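Side-chain contact in dihydrodipicolinate reductase N-terminus domain-containing protein (Mycobacterium smegmatis, PDB 6IAQ), which probably acts as an NADP-dependent amine dehydrogenase, catalysing the reductive amination of ketones: residues A188-D191 and E192-G196. Numbering follows the deposited sequence.
Sequences AEFD and EWVRG
Over one face of the Phe-190 ring, toward its rim, sits CE3 of Trp-193, 4.0 Å above the phenyl plane, while Val-194 meets the same ring obliquely through CB. Helix 187-195, within the 2,4-diaminopentanoate dehydrogenase-type C-terminal domain, illustrates how i to i+3 and i to i+4 neighbours on one helical flank pack together. The two aromatic planes meet obliquely, inclined by 57°, with Phe-190 CE2 3.8 Å from Trp-193 CZ3. Because CG of Phe-190 stands anti to the backbone N (chi1 -177°), the ring leans along the helix, bringing CE1 within 3.8 Å of Val-194 CB. Thr-226 and Pro-228 of strand 219-230, with Val-249 and Phe-252 of strand 249-260, also touch this phenyl group, seating the helix against the mixed sheet. A second flat pair occupies another flank: the Asp-191 carboxylate and Arg-195 guanidinium form an i to i+4 salt bridge with planes 89° apart, a crossing rather than a coplanar two-pronged grip. OD1 of Asp-191 lies over a guanidinium face, 2.8 Å from Arg-195 NH2. The companion bond is weak, Arg-195 NE reaching Asp-191 OD2 at 3.2 Å.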
ATOM      1  N   ALA A 188       7.805 -34.677  20.336  1.00 41.65           N
ATOM      2  CA  ALA A 188       9.029 -35.436  19.965  1.00 45.71           C
ATOM      3  C   ALA A 188       9.122 -35.552  18.432  1.00 39.38           C
ATOM      4  O   ALA A 188      10.227 -35.283  17.874  1.00 40.77           O
ATOM      5  CB  ALA A 188       9.041 -36.785  20.647  1.00 45.84           C
ATOM      6  N   GLU A 189       8.014 -35.872  17.762  1.00 36.45           N
ATOM      7  CA  GLU A 189       7.970 -35.909  16.269  1.00 36.60           C
ATOM      8  C   GLU A 189       8.341 -34.517  15.721  1.00 39.49           C
ATOM      9  O   GLU A 189       9.158 -34.408  14.762  1.00 38.99           O
ATOM     10  CB  GLU A 189       6.592 -36.342  15.779  1.00 39.25           C
ATOM     11  CG  GLU A 189       6.330 -37.831  15.945  1.00 41.90           C
ATOM     12  CD  GLU A 189       4.886 -38.268  15.730  1.00 47.27           C
ATOM     13  OE1 GLU A 189       3.972 -37.439  15.836  1.00 41.44           O
ATOM     14  OE2 GLU A 189       4.663 -39.449  15.498  1.00 54.64           O
ATOM     15  N   PHE A 190       7.797 -33.464  16.336  1.00 36.88           N
ATOM     16  CA  PHE A 190       8.023 -32.065  15.887  1.00 35.39           C
ATOM     17  C   PHE A 190       9.508 -31.735  16.023  1.00 33.25           C
ATOM     18  O   PHE A 190      10.092 -31.135  15.103  1.00 32.42           O
ATOM     19  CB  PHE A 190       7.169 -31.050  16.670  1.00 34.90           C
ATOM     20  CG  PHE A 190       7.348 -29.640  16.156  1.00 34.05           C
ATOM     21  CD1 PHE A 190       8.398 -28.851  16.592  1.00 28.88           C
ATOM     22  CD2 PHE A 190       6.506 -29.126  15.180  1.00 34.04           C
ATOM     23  CE1 PHE A 190       8.569 -27.567  16.096  1.00 30.94           C
ATOM     24  CE2 PHE A 190       6.705 -27.855  14.658  1.00 33.60           C
ATOM     25  CZ  PHE A 190       7.738 -27.074  15.111  1.00 31.16           C
ATOM     26  N   ASP A 191      10.110 -32.081  17.163  1.00 36.98           N
ATOM     27  CA  ASP A 191      11.519 -31.699  17.436  1.00 38.17           C
ATOM     28  C   ASP A 191      12.440 -32.408  16.432  1.00 38.49           C
ATOM     29  O   ASP A 191      13.441 -31.782  16.016  1.00 36.90           O
ATOM     30  CB  ASP A 191      11.916 -31.999  18.882  1.00 42.49           C
ATOM     31  CG  ASP A 191      13.254 -31.397  19.276  1.00 48.49           C
ATOM     32  OD1 ASP A 191      13.442 -30.177  19.092  1.00 51.48           O
ATOM     33  OD2 ASP A 191      14.122 -32.172  19.718  1.00 57.20           O
ATOM     34  N   GLU A 192      12.150 -33.657  16.061  1.00 38.91           N
ATOM     35  CA  GLU A 192      12.973 -34.398  15.060  1.00 41.73           C
ATOM     36  C   GLU A 192      12.808 -33.698  13.704  1.00 42.13           C
ATOM     37  O   GLU A 192      13.813 -33.420  13.034  1.00 44.54           O
ATOM     38  CB  GLU A 192      12.580 -35.870  15.010  1.00 43.29           C
ATOM     39  CG  GLU A 192      13.555 -36.719  14.215  1.00 50.03           C
ATOM     40  CD  GLU A 192      13.070 -38.142  13.998  1.00 59.04           C
ATOM     41  OE1 GLU A 192      12.207 -38.612  14.787  1.00 54.14           O
ATOM     42  OE2 GLU A 192      13.532 -38.775  13.026  1.00 61.88           O
ATOM     43  N   TRP A 193      11.575 -33.379  13.330  1.00 39.27           N
ATOM     44  CA  TRP A 193      11.275 -32.713  12.036  1.00 39.24           C
ATOM     45  C   TRP A 193      11.974 -31.352  11.941  1.00 35.19           C
ATOM     46  O   TRP A 193      12.648 -31.082  10.914  1.00 34.58           O
ATOM     47  CB  TRP A 193       9.766 -32.579  11.854  1.00 39.83           C
ATOM     48  CG  TRP A 193       9.410 -31.754  10.663  1.00 37.97           C
ATOM     49  CD1 TRP A 193       9.389 -32.154   9.359  1.00 35.53           C
ATOM     50  CD2 TRP A 193       9.024 -30.364  10.678  1.00 37.82           C
ATOM     51  NE1 TRP A 193       9.013 -31.106   8.557  1.00 37.55           N
ATOM     52  CE2 TRP A 193       8.764 -30.005   9.339  1.00 38.67           C
ATOM     53  CE3 TRP A 193       8.855 -29.408  11.684  1.00 39.59           C
ATOM     54  CZ2 TRP A 193       8.363 -28.718   8.990  1.00 39.21           C
ATOM     55  CZ3 TRP A 193       8.449 -28.140  11.337  1.00 40.01           C
ATOM     56  CH2 TRP A 193       8.209 -27.805  10.011  1.00 37.86           C
ATOM     57  N   VAL A 194      11.817 -30.493  12.950  1.00 40.13           N
ATOM     58  CA  VAL A 194      12.230 -29.062  12.842  1.00 36.33           C
ATOM     59  C   VAL A 194      13.759 -28.976  12.804  1.00 38.34           C
ATOM     60  O   VAL A 194      14.266 -28.009  12.199  1.00 35.16           O
ATOM     61  CB  VAL A 194      11.606 -28.188  13.951  1.00 39.78           C
ATOM     62  CG1 VAL A 194      12.263 -28.403  15.307  1.00 37.31           C
ATOM     63  CG2 VAL A 194      11.608 -26.711  13.540  1.00 40.22           C
ATOM     64  N   ARG A 195      14.452 -29.969  13.368  1.00 47.03           N
ATOM     65  CA  ARG A 195      15.938 -30.033  13.430  1.00 50.70           C
ATOM     66  C   ARG A 195      16.512 -30.694  12.164  1.00 50.88           C
ATOM     67  O   ARG A 195      17.724 -30.597  11.943  1.00 46.43           O
ATOM     68  CB  ARG A 195      16.365 -30.831  14.665  1.00 56.16           C
ATOM     69  CG  ARG A 195      16.131 -30.113  15.985  1.00 62.60           C
ATOM     70  CD  ARG A 195      17.099 -30.613  17.058  1.00 67.27           C
ATOM     71  NE  ARG A 195      16.565 -30.516  18.411  1.00 74.11           N
ATOM     72  CZ  ARG A 195      16.368 -29.384  19.082  1.00 76.60           C
ATOM     73  NH1 ARG A 195      16.674 -28.208  18.555  1.00 73.89           N
ATOM     74  NH2 ARG A 195      15.871 -29.433  20.305  1.00 79.76           N
ATOM     75  N   GLY A 196      15.668 -31.359  11.376  1.00 44.46           N
ATOM     76  CA  GLY A 196      16.012 -32.075  10.137  1.00 46.66           C
ATOM     77  C   GLY A 196      16.816 -31.224   9.172  1.00 46.37           C
ATOM     78  O   GLY A 196      16.596 -29.995   9.086  1.00 45.44           O
TER